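Local structure of adenosine deaminase (Burkholderia ambifaria, 4GXW) at residues 237-242 with 260-265; 293-298 with 332-337. The protein binds zinc and is probably a metal-dependent deaminase of the adenosine/AMP deaminase family, hydrolytically removing an amino group from a purine substrate. All coordinates share one frame; numbering follows the deposited sequence.

Interaction 1. Residues 237-242 with 260-265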
loop_
_atom_site.group_PDB
_atom_site.type_symbol
_atom_site.label_atom_id
_atom_site.label_comp_id
_atom_site.label_asym_id
_atom_site.label_seq_id
_atom_site.Cartn_x
_atom_site.Cartn_y
_atom_site.Cartn_z
ATOM N N ASP A 237 0.313 0.948 -15.224
ATOM C CA ASP A 237 -0.362 -0.339 -15.219
ATOM C C ASP A 237 -1.462 -0.431 -14.180
ATOM O O ASP A 237 -2.414 -1.185 -14.350
ATOM C CB ASP A 237 0.660 -1.456 -15.025
ATOM C CG ASP A 237 1.661 -1.496 -16.137
ATOM O OD1 ASP A 237 1.277 -1.927 -17.252
ATOM O OD2 ASP A 237 2.816 -1.051 -15.948
ATOM N N ARG A 238 -1.312 0.314 -13.094
ATOM C CA ARG A 238 -2.375 0.437 -12.103
ATOM C C ARG A 238 -2.250 1.794 -11.430
ATOM O O ARG A 238 -1.282 2.514 -11.666
ATOM C CB ARG A 238 -2.374 -0.723 -11.091
ATOM C CG ARG A 238 -1.091 -0.850 -10.287
ATOM C CD ARG A 238 -1.145 -2.026 -9.291
ATOM N NE ARG A 238 0.027 -1.991 -8.416
ATOM C CZ ARG A 238 0.913 -2.975 -8.250
ATOM N NH1 ARG A 238 0.777 -4.146 -8.856
ATOM N NH2 ARG A 238 1.947 -2.790 -7.449
ATOM N N VAL A 239 -3.246 2.145 -10.622
ATOM C CA VAL A 239 -3.309 3.442 -9.969
ATOM C C VAL A 239 -3.355 3.282 -8.459
ATOM O O VAL A 239 -4.062 2.418 -7.946
ATOM C CB VAL A 239 -4.566 4.226 -10.437
ATOM C CG1 VAL A 239 -4.715 5.528 -9.678
ATOM C CG2 VAL A 239 -4.504 4.498 -11.921
ATOM N N ASP A 240 -2.605 4.117 -7.747
ATOM C CA ASP A 240 -2.671 4.184 -6.290
ATOM C C ASP A 240 -3.562 5.332 -5.823
ATOM O O ASP A 240 -3.353 6.494 -6.185
ATOM C CB ASP A 240 -1.268 4.252 -5.682
ATOM C CG ASP A 240 -0.417 3.076 -6.101
ATOM O OD1 ASP A 240 -0.827 1.914 -5.848
ATOM O OD2 ASP A 240 0.646 3.313 -6.728
ATOM N N HIS A 241 -4.574 4.960 -5.037
ATOM C CA HIS A 241 -5.638 5.832 -4.528
ATOM C C HIS A 241 -6.673 6.113 -5.622
ATOM O O HIS A 241 -7.615 5.339 -5.813
ATOM C CB HIS A 241 -5.114 7.125 -3.888
ATOM C CG HIS A 241 -4.231 6.912 -2.691
ATOM N ND1 HIS A 241 -4.633 6.212 -1.571
ATOM C CD2 HIS A 241 -2.969 7.337 -2.439
ATOM C CE1 HIS A 241 -3.655 6.220 -0.679
ATOM N NE2 HIS A 241 -2.635 6.898 -1.181
ATOM N N GLY A 242 -6.494 7.201 -6.357
ATOM C CA GLY A 242 -7.383 7.540 -7.451
ATOM C C GLY A 242 -8.728 8.113 -7.069
ATOM O O GLY A 242 -9.583 8.250 -7.931
ATOM N N ILE A 260 -8.669 -1.151 -15.242
ATOM C CA ILE A 260 -7.581 -0.584 -14.447
ATOM C C ILE A 260 -7.831 -0.833 -12.959
ATOM O O ILE A 260 -8.900 -0.505 -12.450
ATOM C CB ILE A 260 -7.467 0.950 -14.667
ATOM C CG1 ILE A 260 -7.296 1.288 -16.151
ATOM C CG2 ILE A 260 -6.343 1.547 -13.813
ATOM C CD1 ILE A 260 -6.171 0.556 -16.818
ATOM N N VAL A 261 -6.849 -1.404 -12.263
ATOM C CA VAL A 261 -6.985 -1.642 -10.827
ATOM C C VAL A 261 -6.520 -0.429 -10.008
ATOM O O VAL A 261 -5.468 0.158 -10.286
ATOM C CB VAL A 261 -6.230 -2.921 -10.366
ATOM C CG1 VAL A 261 -6.314 -3.084 -8.858
ATOM C CG2 VAL A 261 -6.790 -4.164 -11.068
ATOM N N PHE A 262 -7.323 -0.057 -9.013
ATOM C CA PHE A 262 -7.030 1.055 -8.112
ATOM C C PHE A 262 -6.734 0.490 -6.725
ATOM O O PHE A 262 -7.573 -0.201 -6.142
ATOM C CB PHE A 262 -8.248 1.988 -8.007
ATOM C CG PHE A 262 -8.548 2.729 -9.275
ATOM C CD1 PHE A 262 -9.169 2.087 -10.342
ATOM C CD2 PHE A 262 -8.213 4.062 -9.407
ATOM C CE1 PHE A 262 -9.445 2.771 -11.521
ATOM C CE2 PHE A 262 -8.485 4.754 -10.592
ATOM C CZ PHE A 262 -9.100 4.107 -11.642
ATOM N N THR A 263 -5.552 0.774 -6.189
ATOM C CA THR A 263 -5.258 0.362 -4.828
ATOM C C THR A 263 -5.867 1.415 -3.915
ATOM O O THR A 263 -5.725 2.611 -4.155
ATOM C CB THR A 263 -3.745 0.164 -4.578
ATOM O OG1 THR A 263 -3.076 1.430 -4.591
ATOM C CG2 THR A 263 -3.129 -0.756 -5.628
ATOM N N VAL A 264 -6.581 0.977 -2.889
ATOM C CA VAL A 264 -7.266 1.913 -1.993
ATOM C C VAL A 264 -6.890 1.637 -0.548
ATOM O O VAL A 264 -6.477 0.522 -0.197
ATOM C CB VAL A 264 -8.809 1.890 -2.190
ATOM C CG1 VAL A 264 -9.183 2.264 -3.640
ATOM C CG2 VAL A 264 -9.384 0.527 -1.794
ATOM N N VAL A 265 -7.022 2.665 0.282
ATOM C CA VAL A 265 -6.536 2.618 1.651
ATOM C C VAL A 265 -7.635 3.168 2.557
ATOM O O VAL A 265 -7.843 4.382 2.627
ATOM C CB VAL A 265 -5.243 3.463 1.793
ATOM C CG1 VAL A 265 -4.735 3.441 3.227
ATOM C CG2 VAL A 265 -4.169 2.973 0.811
HETATM O O HOH W 1 -4.401 -2.741 -13.308
#

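Interaction 2. Residues 293-298 with 332-337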
loop_
_atom_site.group_PDB
_atom_site.type_symbol
_atom_site.label_atom_id
_atom_site.label_comp_id
_atom_site.label_asym_id
_atom_site.label_seq_id
_atom_site.Cartn_x
_atom_site.Cartn_y
_atom_site.Cartn_z
ATOM N N GLY A 293 -18.080 1.041 -11.437
ATOM C CA GLY A 293 -17.500 0.031 -12.308
ATOM C C GLY A 293 -16.014 -0.205 -12.109
ATOM O O GLY A 293 -15.423 -1.038 -12.798
ATOM N N LEU A 294 -15.403 0.514 -11.171
ATOM C CA LEU A 294 -13.958 0.441 -10.980
ATOM C C LEU A 294 -13.563 -0.754 -10.131
ATOM O O LEU A 294 -14.270 -1.116 -9.187
ATOM C CB LEU A 294 -13.442 1.722 -10.324
ATOM C CG LEU A 294 -13.811 3.017 -11.045
ATOM C CD1 LEU A 294 -13.337 4.215 -10.240
ATOM C CD2 LEU A 294 -13.211 3.048 -12.445
ATOM N N LYS A 295 -12.433 -1.364 -10.478
ATOM C CA LYS A 295 -11.835 -2.441 -9.694
ATOM C C LYS A 295 -10.958 -1.855 -8.608
ATOM O O LYS A 295 -9.933 -1.242 -8.915
ATOM C CB LYS A 295 -10.968 -3.333 -10.593
ATOM C CG LYS A 295 -11.734 -4.150 -11.613
ATOM C CD LYS A 295 -10.806 -5.150 -12.307
ATOM C CE LYS A 295 -11.572 -6.102 -13.217
ATOM N NZ LYS A 295 -10.689 -7.193 -13.730
ATOM N N ILE A 296 -11.347 -2.031 -7.352
ATOM C CA ILE A 296 -10.530 -1.575 -6.241
ATOM C C ILE A 296 -9.964 -2.748 -5.450
ATOM O O ILE A 296 -10.462 -3.876 -5.541
ATOM C CB ILE A 296 -11.275 -0.589 -5.298
ATOM C CG1 ILE A 296 -12.331 -1.316 -4.453
ATOM C CG2 ILE A 296 -11.879 0.566 -6.100
ATOM C CD1 ILE A 296 -13.041 -0.405 -3.442
ATOM N N HIS A 297 -8.944 -2.459 -4.654
ATOM C CA HIS A 297 -8.270 -3.462 -3.846
ATOM C C HIS A 297 -7.742 -2.773 -2.599
ATOM O O HIS A 297 -6.973 -1.825 -2.711
ATOM C CB HIS A 297 -7.121 -4.090 -4.634
ATOM C CG HIS A 297 -6.317 -5.061 -3.832
ATOM N ND1 HIS A 297 -5.091 -4.739 -3.293
ATOM C CD2 HIS A 297 -6.580 -6.336 -3.457
ATOM C CE1 HIS A 297 -4.628 -5.782 -2.622
ATOM N NE2 HIS A 297 -5.513 -6.760 -2.701
ATOM N N PRO A 298 -8.164 -3.230 -1.412
ATOM C CA PRO A 298 -7.799 -2.540 -0.167
ATOM C C PRO A 298 -6.416 -2.932 0.359
ATOM O O PRO A 298 -5.989 -4.079 0.182
ATOM C CB PRO A 298 -8.878 -3.004 0.804
ATOM C CG PRO A 298 -9.179 -4.396 0.338
ATOM C CD PRO A 298 -9.090 -4.349 -1.163
ATOM N N MET A 332 -10.606 -9.422 -3.823
ATOM C CA MET A 332 -9.543 -10.423 -3.865
ATOM C C MET A 332 -9.122 -10.712 -5.306
ATOM O O MET A 332 -7.928 -10.720 -5.633
ATOM C CB MET A 332 -9.994 -11.723 -3.184
ATOM C CG MET A 332 -8.917 -12.799 -3.220
ATOM S SD MET A 332 -9.467 -14.386 -2.568
ATOM C CE MET A 332 -10.548 -14.930 -3.880
ATOM N N LEU A 333 -10.103 -10.923 -6.173
ATOM C CA LEU A 333 -9.815 -11.159 -7.581
ATOM C C LEU A 333 -9.159 -9.945 -8.242
ATOM O O LEU A 333 -8.266 -10.099 -9.080
ATOM C CB LEU A 333 -11.085 -11.588 -8.322
ATOM C CG LEU A 333 -11.676 -12.925 -7.850
ATOM C CD1 LEU A 333 -13.033 -13.150 -8.479
ATOM C CD2 LEU A 333 -10.727 -14.073 -8.183
ATOM N N ASN A 334 -9.578 -8.741 -7.846
ATOM C CA ASN A 334 -8.952 -7.517 -8.346
ATOM C C ASN A 334 -7.472 -7.438 -7.989
ATOM O O ASN A 334 -6.648 -6.989 -8.788
ATOM C CB ASN A 334 -9.673 -6.273 -7.819
ATOM C CG ASN A 334 -11.115 -6.181 -8.284
ATOM O OD1 ASN A 334 -11.528 -6.841 -9.253
ATOM N ND2 ASN A 334 -11.889 -5.338 -7.604
ATOM N N GLY A 335 -7.136 -7.836 -6.769
ATOM C CA GLY A 335 -5.743 -7.891 -6.352
ATOM C C GLY A 335 -4.906 -8.836 -7.204
ATOM O O GLY A 335 -3.751 -8.533 -7.531
ATOM N N ILE A 336 -5.480 -9.978 -7.568
ATOM C CA ILE A 336 -4.807 -10.911 -8.457
ATOM C C ILE A 336 -4.593 -10.267 -9.835
ATOM O O ILE A 336 -3.487 -10.302 -10.386
ATOM C CB ILE A 336 -5.599 -12.223 -8.598
ATOM C CG1 ILE A 336 -5.541 -13.005 -7.281
ATOM C CG2 ILE A 336 -5.028 -13.059 -9.736
ATOM C CD1 ILE A 336 -6.591 -14.099 -7.154
ATOM N N ASP A 337 -5.645 -9.656 -10.376
ATOM C CA ASP A 337 -5.541 -8.986 -11.673
ATOM C C ASP A 337 -4.502 -7.873 -11.668
ATOM O O ASP A 337 -3.787 -7.691 -12.644
ATOM C CB ASP A 337 -6.888 -8.380 -12.089
ATOM C CG ASP A 337 -7.940 -9.424 -12.379
ATOM O OD1 ASP A 337 -7.578 -10.581 -12.676
ATOM O OD2 ASP A 337 -9.140 -9.076 -12.326
#

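Interaction 1. Residues 237-242 with 260-265
V239 N and O both bond the facing strand, straddling F262: N donates to V261 O over 3.0 Å, at an almost straight 175°, and O receives T263 N at 2.8 Å. Two residues on, H241 N reaches T263 O at 2.8 Å; this bond is more bent, 145° at hydrogen, and lies just past the corner at D240. V239 O is also met by F262 CA at 3.3 Å, a CA-H...O contact that gives this carbonyl a second donor, while a water bridges D237 O and V261 N. Such a pattern identifies neighbouring parallel strands, here joined through helix 249-258 as a beta-alpha-beta unit of the TIM-barrel fold.

The polar side-chain link is short: T263 OG1 donates to D240 OD1 at 2.6 Å, and D240 OD1 accepts with its anti lone pair. OG1 sits between the backbone N and carbonyl carbon (chi1 70°) and is also bonded to H35 ND1. T263 is thus a second-shell partner of the zinc ligand H35, and D240, whose OD2 bonds T214, helps position T263.

Apolar contacts lie on the other face, where V239 and F262 run side by side with V239 CB 3.8 Å from F262 CD2. Beyond the corner, V265 CG2 approaches H241 CE1 obliquely at 3.6 Å; the H241 side chain, about 4 Å from the zinc, has its ND1 bonded to Y243.

Interaction 2. Residues 293-298 with 332-337
K295 reaches over N334 to D337, two helix residues that lie one turn apart. Its CG stands beside the backbone N, anti to the carbonyl carbon, and the chain is extended from there on. That carries the methylenes past the amide of N334, with both CG and CD of K295 3.6 Å from N334 OD1. At the end, K295 NZ forms a salt bridge of 2.8 Å to D337 OD2, the two side chains crossing at about a right angle. The ammonium approaches from above the carboxylate, 40° out of its plane. D337 OD1 pairs with R350 of helix 343-371, so the carboxylate faces two cations, which would be expected to favour its ionised form.

At I296 the backbone takes over. The side chain points away from 332-337 and touches M317 of helix 310-319 and F331, which comes earlier in the same helix as 332-337. I296 O accepts N334 ND2 at 2.9 Å with a nearly straight N-H...O angle of 168°. The oxygen lies almost in the amide plane of N334, although the donor is tilted from the carbonyl plane of I296. This bond to an acceptor fixes which end of the amide is ND2, and so puts OD1 beside the K295 methylenes.

H297 returns to the helix side and lays one ring face over G335, whose CA is 3.4 Å from H297 CD2. With no side chain on G335, the ring can settle directly on the helix backbone. H297 ND1 is hydrogen-bonded to N299 ND2.

Strand 295-298 and helix 332-337 run nearly perpendicular, at 98° with axes 7.0 Å apart, unlike the classical antiparallel barrel helices. The strand, which leads to the zinc ligand D301, belongs to the parallel TIM barrel expected for this deaminase family.

Overall arrangement
Interactions 1 and 2 have centres 9 Å apart and follow one another along the chain, the first closing before the second opens. They meet at neighbouring parallel strands: F262 N lies 2.9 Å from K295 O and V264 N lies 2.8 Å from H297 O, both probable hydrogen bonds. Strand 261-264 is therefore flanked by 238-239 on one side and 295-298 on the other, giving consecutive barrel strands. Helix 325-338 touches both contacts, because V261 CG2 packs 3.6 Å from N334 O. Interaction 1 reaches the zinc surroundings directly, whereas the H297 side chain in interaction 2 stays about 12 Å from the metal.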